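Local structure of thioesterase domain-containing protein (Chromobacterium violaceum, 4RMM) at residues 77-82 and 86-91; 68-73 and 134-139; 32-35 and 41-44. The protein is probably an acyl-CoA thioesterase of the hotdog superfamily, a hydrolase whose physiological substrate is not established. All coordinates share one frame; numbering follows the deposited sequence.

In the fold
All three contacts belong to one hotdog fold, in which helix 67-80 packs against an antiparallel sheet. Interactions 1 and 2 hold that same helix, at its C-terminal end and near its start, against the lead-in to strand 89-97 and against strand 136-143, neighbours in the sheet. Both are buried and without hydrogen bonds across the contact, each involving a selenomethionine, and both lie next to the second subunit. Interaction 3 is partly buried, at the opposite edge of the sheet from strand 89-97. It is the short hairpin of strands 33-35 and 43-46, joined by backbone hydrogen bonds, and its apolar side chains turn toward helix 67-80, so that F69 touches T32 and W80 touches M34.

Interaction 1 of 3, residues 77-82 and 86-91; sequences HLMWNR and EAPKIV
At the C-terminal end of the long helix of the hotdog fold, L78 and the selenomethionine M79 pack against A87 and P88, the residues that lead the chain into strand 89-97. The contact is short-range and wholly apolar: the chain leaves the helix after W80 and returns through a short loop past the helix end, with the CA atoms of M79 and A87 6.8 Å apart. P88 is the shared partner. L78 carries the contact with one methyl branch, L78 CD1 lying 4.0 Å from P88 CG and 4.1 Å from P88 CB; the leucine and the proline run antiparallel alongside each other. The M79 and P88 side chains instead cross at roughly a right angle. The M79 CG is wedged between the backbone N and the carbonyl carbon (chi1 46°), and a bend at the last torsion (chi3 77°) turns the terminal methyl toward A87 and P88, although the exact position of this methyl is doubtful. The last helical turn is closed by the backbone bond from N81 N to H77 O, 3.0 Å long. The surroundings extend the apolar cluster: F142 of strand 136-143 touches L78, P88 and I90, I112 of strand 106-115 also touches L78, and F8 of helix 6-13 touches M79. Beyond the contact, K89 pairs with L143 through its backbone, while V91 forms backbone hydrogen bonds to the second subunit, placing strand 89-97 at the dimer interface.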
loop_
_atom_site.group_PDB
_atom_site.type_symbol
_atom_site.label_atom_id
_atom_site.label_comp_id
_atom_site.label_asym_id
_atom_site.label_seq_id
_atom_site.Cartn_x
_atom_site.Cartn_y
_atom_site.Cartn_z
ATOM N N HIS A 77 10.614 -2.608 -9.545
ATOM C CA HIS A 77 12.071 -2.752 -9.528
ATOM C C HIS A 77 12.467 -4.162 -9.941
ATOM O O HIS A 77 13.427 -4.366 -10.691
ATOM C CB HIS A 77 12.602 -2.486 -8.121
ATOM C CG HIS A 77 14.086 -2.611 -7.994
ATOM N ND1 HIS A 77 14.947 -1.588 -8.334
ATOM C CD2 HIS A 77 14.865 -3.616 -7.522
ATOM C CE1 HIS A 77 16.182 -1.954 -8.069
ATOM N NE2 HIS A 77 16.164 -3.183 -7.575
ATOM N N LEU A 78 11.718 -5.136 -9.434
ATOM C CA LEU A 78 11.978 -6.544 -9.712
ATOM C C LEU A 78 11.804 -6.899 -11.176
ATOM O O LEU A 78 12.664 -7.554 -11.762
ATOM C CB LEU A 78 11.056 -7.433 -8.875
ATOM C CG LEU A 78 11.741 -8.501 -8.022
ATOM C CD1 LEU A 78 10.685 -9.387 -7.396
ATOM C CD2 LEU A 78 12.680 -9.335 -8.869
HETATM N N MSE A 79 10.688 -6.485 -11.768
HETATM C CA MSE A 79 10.454 -6.810 -13.161
HETATM C C MSE A 79 11.238 -5.927 -14.118
HETATM O O MSE A 79 11.311 -6.203 -15.313
HETATM C CB MSE A 79 8.951 -6.800 -13.485
HETATM C CG MSE A 79 8.140 -5.638 -12.976
HETATM SE SE MSE A 79 6.249 -5.917 -13.402
HETATM C CE MSE A 79 5.814 -7.208 -12.054
ATOM N N TRP A 80 11.839 -4.869 -13.588
ATOM C CA TRP A 80 12.651 -3.980 -14.406
ATOM C C TRP A 80 14.044 -4.596 -14.448
ATOM O O TRP A 80 14.759 -4.491 -15.442
ATOM C CB TRP A 80 12.707 -2.585 -13.784
ATOM C CG TRP A 80 13.489 -1.601 -14.592
ATOM C CD1 TRP A 80 14.845 -1.412 -14.576
ATOM C CD2 TRP A 80 12.970 -0.682 -15.555
ATOM N NE1 TRP A 80 15.198 -0.431 -15.469
ATOM C CE2 TRP A 80 14.060 0.038 -16.087
ATOM C CE3 TRP A 80 11.680 -0.390 -16.026
ATOM C CZ2 TRP A 80 13.911 1.026 -17.064
ATOM C CZ3 TRP A 80 11.526 0.594 -17.001
ATOM C CH2 TRP A 80 12.637 1.289 -17.506
ATOM N N ASN A 81 14.406 -5.258 -13.357
ATOM C CA ASN A 81 15.700 -5.906 -13.236
ATOM C C ASN A 81 15.650 -7.384 -13.617
ATOM O O ASN A 81 16.649 -8.090 -13.487
ATOM C CB ASN A 81 16.216 -5.768 -11.802
ATOM C CG ASN A 81 16.643 -4.348 -11.463
ATOM O OD1 ASN A 81 15.845 -3.407 -11.502
ATOM N ND2 ASN A 81 17.915 -4.191 -11.124
ATOM N N ARG A 82 14.496 -7.857 -14.081
ATOM C CA ARG A 82 14.370 -9.262 -14.462
ATOM C C ARG A 82 13.730 -9.513 -15.813
ATOM O O ARG A 82 13.353 -8.585 -16.531
ATOM C CB ARG A 82 13.586 -10.051 -13.408
ATOM C CG ARG A 82 14.374 -10.382 -12.154
ATOM C CD ARG A 82 13.691 -11.464 -11.317
ATOM N NE ARG A 82 13.761 -12.796 -11.925
ATOM C CZ ARG A 82 12.893 -13.276 -12.813
ATOM N NH1 ARG A 82 11.867 -12.537 -13.217
ATOM N NH2 ARG A 82 13.053 -14.503 -13.298
ATOM N N GLU A 86 6.433 -12.900 -16.706
ATOM C CA GLU A 86 5.137 -12.689 -16.090
ATOM C C GLU A 86 5.475 -11.926 -14.825
ATOM O O GLU A 86 6.625 -11.934 -14.383
ATOM C CB GLU A 86 4.452 -14.025 -15.761
ATOM C CG GLU A 86 3.059 -13.875 -15.149
ATOM C CD GLU A 86 2.153 -15.066 -15.426
ATOM O OE1 GLU A 86 2.609 -16.217 -15.273
ATOM O OE2 GLU A 86 0.977 -14.849 -15.789
ATOM N N ALA A 87 4.486 -11.250 -14.257
ATOM C CA ALA A 87 4.706 -10.476 -13.047
ATOM C C ALA A 87 5.034 -11.396 -11.871
ATOM O O ALA A 87 4.373 -12.408 -11.665
ATOM C CB ALA A 87 3.467 -9.646 -12.738
ATOM N N PRO A 88 6.078 -11.066 -11.096
ATOM C CA PRO A 88 6.424 -11.920 -9.952
ATOM C C PRO A 88 5.305 -11.877 -8.921
ATOM O O PRO A 88 4.495 -10.953 -8.923
ATOM C CB PRO A 88 7.719 -11.301 -9.435
ATOM C CG PRO A 88 7.563 -9.854 -9.794
ATOM C CD PRO A 88 7.009 -9.930 -11.202
ATOM N N LYS A 89 5.250 -12.881 -8.053
ATOM C CA LYS A 89 4.213 -12.941 -7.035
ATOM C C LYS A 89 4.758 -12.574 -5.665
ATOM O O LYS A 89 5.744 -13.154 -5.187
ATOM C CB LYS A 89 3.591 -14.341 -6.987
ATOM C CG LYS A 89 3.014 -14.816 -8.318
ATOM C CD LYS A 89 2.566 -16.270 -8.232
ATOM C CE LYS A 89 2.277 -16.862 -9.609
ATOM N NZ LYS A 89 2.045 -18.343 -9.538
ATOM N N ILE A 90 4.097 -11.616 -5.030
ATOM C CA ILE A 90 4.498 -11.162 -3.716
ATOM C C ILE A 90 4.010 -12.122 -2.652
ATOM O O ILE A 90 2.896 -12.650 -2.740
ATOM C CB ILE A 90 3.959 -9.742 -3.435
ATOM C CG1 ILE A 90 4.408 -9.275 -2.052
ATOM C CG2 ILE A 90 2.425 -9.718 -3.602
ATOM C CD1 ILE A 90 4.478 -7.765 -1.920
ATOM N N VAL A 91 4.860 -12.359 -1.652
ATOM C CA VAL A 91 4.544 -13.258 -0.563
ATOM C C VAL A 91 4.206 -12.435 0.667
ATOM O O VAL A 91 3.167 -12.661 1.317
ATOM C CB VAL A 91 5.729 -14.218 -0.292
ATOM C CG1 VAL A 91 5.547 -14.927 1.039
ATOM C CG2 VAL A 91 5.812 -15.237 -1.415
#

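Interaction 2 of 3, residues 68-73 and 134-139; sequences GFMESA and PVAVAR
The selenomethionine M70 bridges helix and sheet in this hotdog fold, meeting A136 and A138 with its terminal methyl. M70 CE lies 4.0 Å from A138 CB and 4.3 Å from A136 CB, and it also rests against the strand backbone, 3.8 Å from A136 O. The two alanine methyls both point toward the helix, whereas V137 between them points away. With small alanines on the strand, the reach is made by M70. Its chi1 of -60° turns CG away from the carbonyl, and the chain then bends at both later torsions before its methyl meets the strand. The local axes of helix 68-73 and strand 136-139 approach to 9.1 Å and cross at -47°.

Around this first shell, I124 and A126 of strand 119-127 and L95 of strand 89-97 also touch M70, completing an apolar bed beneath the helix. The start of the strand is shaped by a classic beta bulge, in which V135 and A136 both face A126. On another side of the helix, the buried carboxylate of E71 is directed to the dimer interface, where it is hydrogen-bonded to Y97 OH and G67 N of the second subunit. The helix itself keeps regular i to i+4 bonds here, with A73 N 2.9 Å from F69 O.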
loop_
_atom_site.group_PDB
_atom_site.type_symbol
_atom_site.label_atom_id
_atom_site.label_comp_id
_atom_site.label_asym_id
_atom_site.label_seq_id
_atom_site.Cartn_x
_atom_site.Cartn_y
_atom_site.Cartn_z
ATOM N N GLY A 68 1.190 1.490 -0.479
ATOM C CA GLY A 68 0.923 1.132 -1.866
ATOM C C GLY A 68 2.068 1.511 -2.789
ATOM O O GLY A 68 2.452 0.745 -3.659
ATOM N N PHE A 69 2.620 2.702 -2.592
ATOM C CA PHE A 69 3.734 3.208 -3.400
ATOM C C PHE A 69 4.961 2.326 -3.263
ATOM O O PHE A 69 5.510 1.861 -4.250
ATOM C CB PHE A 69 4.072 4.630 -2.945
ATOM C CG PHE A 69 5.414 5.118 -3.404
ATOM C CD1 PHE A 69 5.665 5.346 -4.755
ATOM C CD2 PHE A 69 6.423 5.381 -2.476
ATOM C CE1 PHE A 69 6.906 5.835 -5.183
ATOM C CE2 PHE A 69 7.664 5.870 -2.886
ATOM C CZ PHE A 69 7.908 6.100 -4.249
HETATM N N MSE A 70 5.371 2.117 -2.016
HETATM C CA MSE A 70 6.526 1.300 -1.657
HETATM C C MSE A 70 6.394 -0.118 -2.219
HETATM O O MSE A 70 7.304 -0.645 -2.859
HETATM C CB MSE A 70 6.628 1.270 -0.136
HETATM C CG MSE A 70 6.814 2.649 0.476
HETATM SE SE MSE A 70 8.554 3.404 0.013
HETATM C CE MSE A 70 9.510 2.749 1.565
ATOM N N GLU A 71 5.251 -0.740 -1.961
ATOM C CA GLU A 71 4.995 -2.085 -2.465
ATOM C C GLU A 71 5.094 -2.188 -4.002
ATOM O O GLU A 71 5.716 -3.106 -4.515
ATOM C CB GLU A 71 3.613 -2.547 -1.978
ATOM C CG GLU A 71 3.219 -3.921 -2.455
ATOM C CD GLU A 71 1.879 -4.377 -1.871
ATOM O OE1 GLU A 71 0.866 -3.699 -2.079
ATOM O OE2 GLU A 71 1.858 -5.416 -1.198
ATOM N N SER A 72 4.487 -1.257 -4.737
ATOM C CA SER A 72 4.555 -1.295 -6.202
ATOM C C SER A 72 5.973 -0.988 -6.708
ATOM O O SER A 72 6.405 -1.557 -7.718
ATOM C CB SER A 72 3.611 -0.271 -6.834
ATOM O OG SER A 72 2.611 0.147 -5.941
ATOM N N ALA A 73 6.675 -0.066 -6.040
ATOM C CA ALA A 73 8.045 0.269 -6.436
ATOM C C ALA A 73 8.883 -0.997 -6.384
ATOM O O ALA A 73 9.619 -1.302 -7.313
ATOM C CB ALA A 73 8.649 1.333 -5.488
ATOM N N PRO A 134 16.170 7.979 6.668
ATOM C CA PRO A 134 15.010 7.743 5.806
ATOM C C PRO A 134 13.650 8.049 6.418
ATOM O O PRO A 134 13.489 8.076 7.634
ATOM C CB PRO A 134 15.186 6.285 5.388
ATOM C CG PRO A 134 15.860 5.662 6.582
ATOM C CD PRO A 134 16.854 6.717 7.021
ATOM N N VAL A 135 12.676 8.344 5.564
ATOM C CA VAL A 135 11.333 8.624 6.031
ATOM C C VAL A 135 10.666 7.280 6.368
ATOM O O VAL A 135 9.899 7.170 7.325
ATOM C CB VAL A 135 10.532 9.356 4.941
ATOM C CG1 VAL A 135 9.056 9.263 5.223
ATOM C CG2 VAL A 135 10.967 10.824 4.898
ATOM N N ALA A 136 11.010 6.262 5.588
ATOM C CA ALA A 136 10.477 4.916 5.762
ATOM C C ALA A 136 11.342 3.879 5.039
ATOM O O ALA A 136 11.986 4.175 4.027
ATOM C CB ALA A 136 9.046 4.855 5.232
ATOM N N VAL A 137 11.387 2.672 5.585
ATOM C CA VAL A 137 12.130 1.583 4.947
ATOM C C VAL A 137 11.175 0.390 4.845
ATOM O O VAL A 137 10.450 0.077 5.791
ATOM C CB VAL A 137 13.386 1.172 5.755
ATOM C CG1 VAL A 137 14.386 2.361 5.833
ATOM C CG2 VAL A 137 12.980 0.730 7.141
ATOM N N ALA A 138 11.154 -0.262 3.689
ATOM C CA ALA A 138 10.280 -1.413 3.517
ATOM C C ALA A 138 11.074 -2.619 3.071
ATOM O O ALA A 138 12.247 -2.505 2.704
ATOM C CB ALA A 138 9.193 -1.109 2.497
ATOM N N ARG A 139 10.420 -3.772 3.112
ATOM C CA ARG A 139 11.003 -5.036 2.696
ATOM C C ARG A 139 9.894 -5.929 2.129
ATOM O O ARG A 139 8.781 -5.975 2.657
ATOM C CB ARG A 139 11.708 -5.713 3.878
ATOM C CG ARG A 139 12.859 -4.854 4.420
ATOM C CD ARG A 139 13.883 -5.631 5.240
ATOM N NE ARG A 139 14.874 -4.746 5.863
ATOM C CZ ARG A 139 14.586 -3.849 6.802
ATOM N NH1 ARG A 139 13.337 -3.715 7.228
ATOM N NH2 ARG A 139 15.541 -3.085 7.322
#

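Interaction 3 of 3, residues 32-35 and 41-44; sequences TSMA and ELRF
The carbonyl oxygen A35 O accepts a hydrogen bond from R43 N at 3.0 Å, with an N-H...O angle of 159°, and its partner bond returns from A35 N to R43 O at 3.1 Å in a nearly straight line. This two-way pair marks A35 and R43 as a hydrogen-bonded pair of the antiparallel hairpin formed by strands 33-35 and 43-46, at one edge of the hotdog sheet. One step along, the selenomethionine M34 and F44 make the adjacent non-hydrogen-bonded pair, their CA atoms only 4.5 Å apart, and their side chains run alongside each other in the same direction toward the interior. M34 extends with CG anti to the backbone N (chi1 -176°), which sets CG over one face of the F44 ring, and it bends only at its last torsion. M34 SE stands 4.4 Å from the F44 ring centroid and 46° off the ring normal, an oblique Met-aromatic contact in which it comes to 3.5 Å from F44 CE2. L42 adds a further apolar contact to M34 through its CD1, although the placement of that methyl is doubtful. Y17 and I20 of helix 17-20 and W80 of helix 67-80 pack around M34, while I76 of the latter helix touches F44. On the opposite face of the hairpin, R43 leads away from A35 to a salt bridge with D37. T32 directs OG1 to a hydrogen bond with Y26 O and its methyl to the phenylalanine: T32 CG2 meets the edge of the F44 ring near its plane, 4.0 Å from F44 CD2.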
loop_
_atom_site.group_PDB
_atom_site.type_symbol
_atom_site.label_atom_id
_atom_site.label_comp_id
_atom_site.label_asym_id
_atom_site.label_seq_id
_atom_site.Cartn_x
_atom_site.Cartn_y
_atom_site.Cartn_z
ATOM N N THR A 32 3.887 9.707 -8.899
ATOM C CA THR A 32 5.186 9.096 -9.025
ATOM C C THR A 32 5.854 9.433 -10.337
ATOM O O THR A 32 5.235 9.527 -11.403
ATOM C CB THR A 32 5.124 7.561 -8.843
ATOM O OG1 THR A 32 4.210 7.251 -7.786
ATOM C CG2 THR A 32 6.498 7.013 -8.452
ATOM N N SER A 33 7.141 9.667 -10.207
ATOM C CA SER A 33 7.994 9.979 -11.312
ATOM C C SER A 33 8.912 8.778 -11.255
ATOM O O SER A 33 8.932 8.060 -10.253
ATOM C CB SER A 33 8.751 11.271 -11.025
ATOM O OG SER A 33 9.654 11.566 -12.068
HETATM N N MSE A 34 9.668 8.546 -12.314
HETATM C CA MSE A 34 10.544 7.394 -12.324
HETATM C C MSE A 34 11.668 7.524 -13.346
HETATM O O MSE A 34 11.445 7.953 -14.480
HETATM C CB MSE A 34 9.702 6.152 -12.605
HETATM C CG MSE A 34 10.438 4.840 -12.549
HETATM SE SE MSE A 34 9.208 3.400 -12.923
HETATM C CE MSE A 34 9.546 3.196 -14.798
ATOM N N ALA A 35 12.875 7.151 -12.930
ATOM C CA ALA A 35 14.049 7.212 -13.791
ATOM C C ALA A 35 15.204 6.421 -13.184
ATOM O O ALA A 35 15.026 5.702 -12.205
ATOM C CB ALA A 35 14.467 8.660 -14.006
ATOM N N GLU A 41 20.606 1.119 -8.892
ATOM C CA GLU A 41 19.343 0.521 -9.291
ATOM C C GLU A 41 18.271 1.579 -9.552
ATOM O O GLU A 41 18.401 2.724 -9.117
ATOM C CB GLU A 41 18.884 -0.435 -8.197
ATOM C CG GLU A 41 18.782 -1.876 -8.646
ATOM C CD GLU A 41 19.829 -2.269 -9.642
ATOM O OE1 GLU A 41 19.477 -2.508 -10.815
ATOM O OE2 GLU A 41 21.008 -2.337 -9.248
ATOM N N LEU A 42 17.217 1.192 -10.267
ATOM C CA LEU A 42 16.126 2.109 -10.583
ATOM C C LEU A 42 15.787 2.992 -9.378
ATOM O O LEU A 42 15.957 2.586 -8.228
ATOM C CB LEU A 42 14.884 1.321 -11.023
ATOM C CG LEU A 42 13.662 2.154 -11.426
ATOM C CD1 LEU A 42 13.989 2.982 -12.655
ATOM C CD2 LEU A 42 12.477 1.244 -11.706
ATOM N N ARG A 43 15.311 4.201 -9.651
ATOM C CA ARG A 43 14.949 5.137 -8.594
ATOM C C ARG A 43 13.589 5.775 -8.877
ATOM O O ARG A 43 13.260 6.052 -10.029
ATOM C CB ARG A 43 16.021 6.223 -8.461
ATOM C CG ARG A 43 15.750 7.222 -7.346
ATOM C CD ARG A 43 16.945 8.124 -7.102
ATOM N NE ARG A 43 18.119 7.355 -6.693
ATOM C CZ ARG A 43 19.317 7.884 -6.472
ATOM N NH1 ARG A 43 19.499 9.189 -6.619
ATOM N NH2 ARG A 43 20.332 7.110 -6.103
ATOM N N PHE A 44 12.808 5.998 -7.821
ATOM C CA PHE A 44 11.479 6.593 -7.944
ATOM C C PHE A 44 11.366 7.955 -7.251
ATOM O O PHE A 44 12.182 8.301 -6.399
ATOM C CB PHE A 44 10.410 5.669 -7.343
ATOM C CG PHE A 44 10.282 4.339 -8.021
ATOM C CD1 PHE A 44 11.224 3.341 -7.822
ATOM C CD2 PHE A 44 9.194 4.066 -8.843
ATOM C CE1 PHE A 44 11.072 2.086 -8.424
ATOM C CE2 PHE A 44 9.043 2.812 -9.447
ATOM C CZ PHE A 44 9.987 1.833 -9.236
#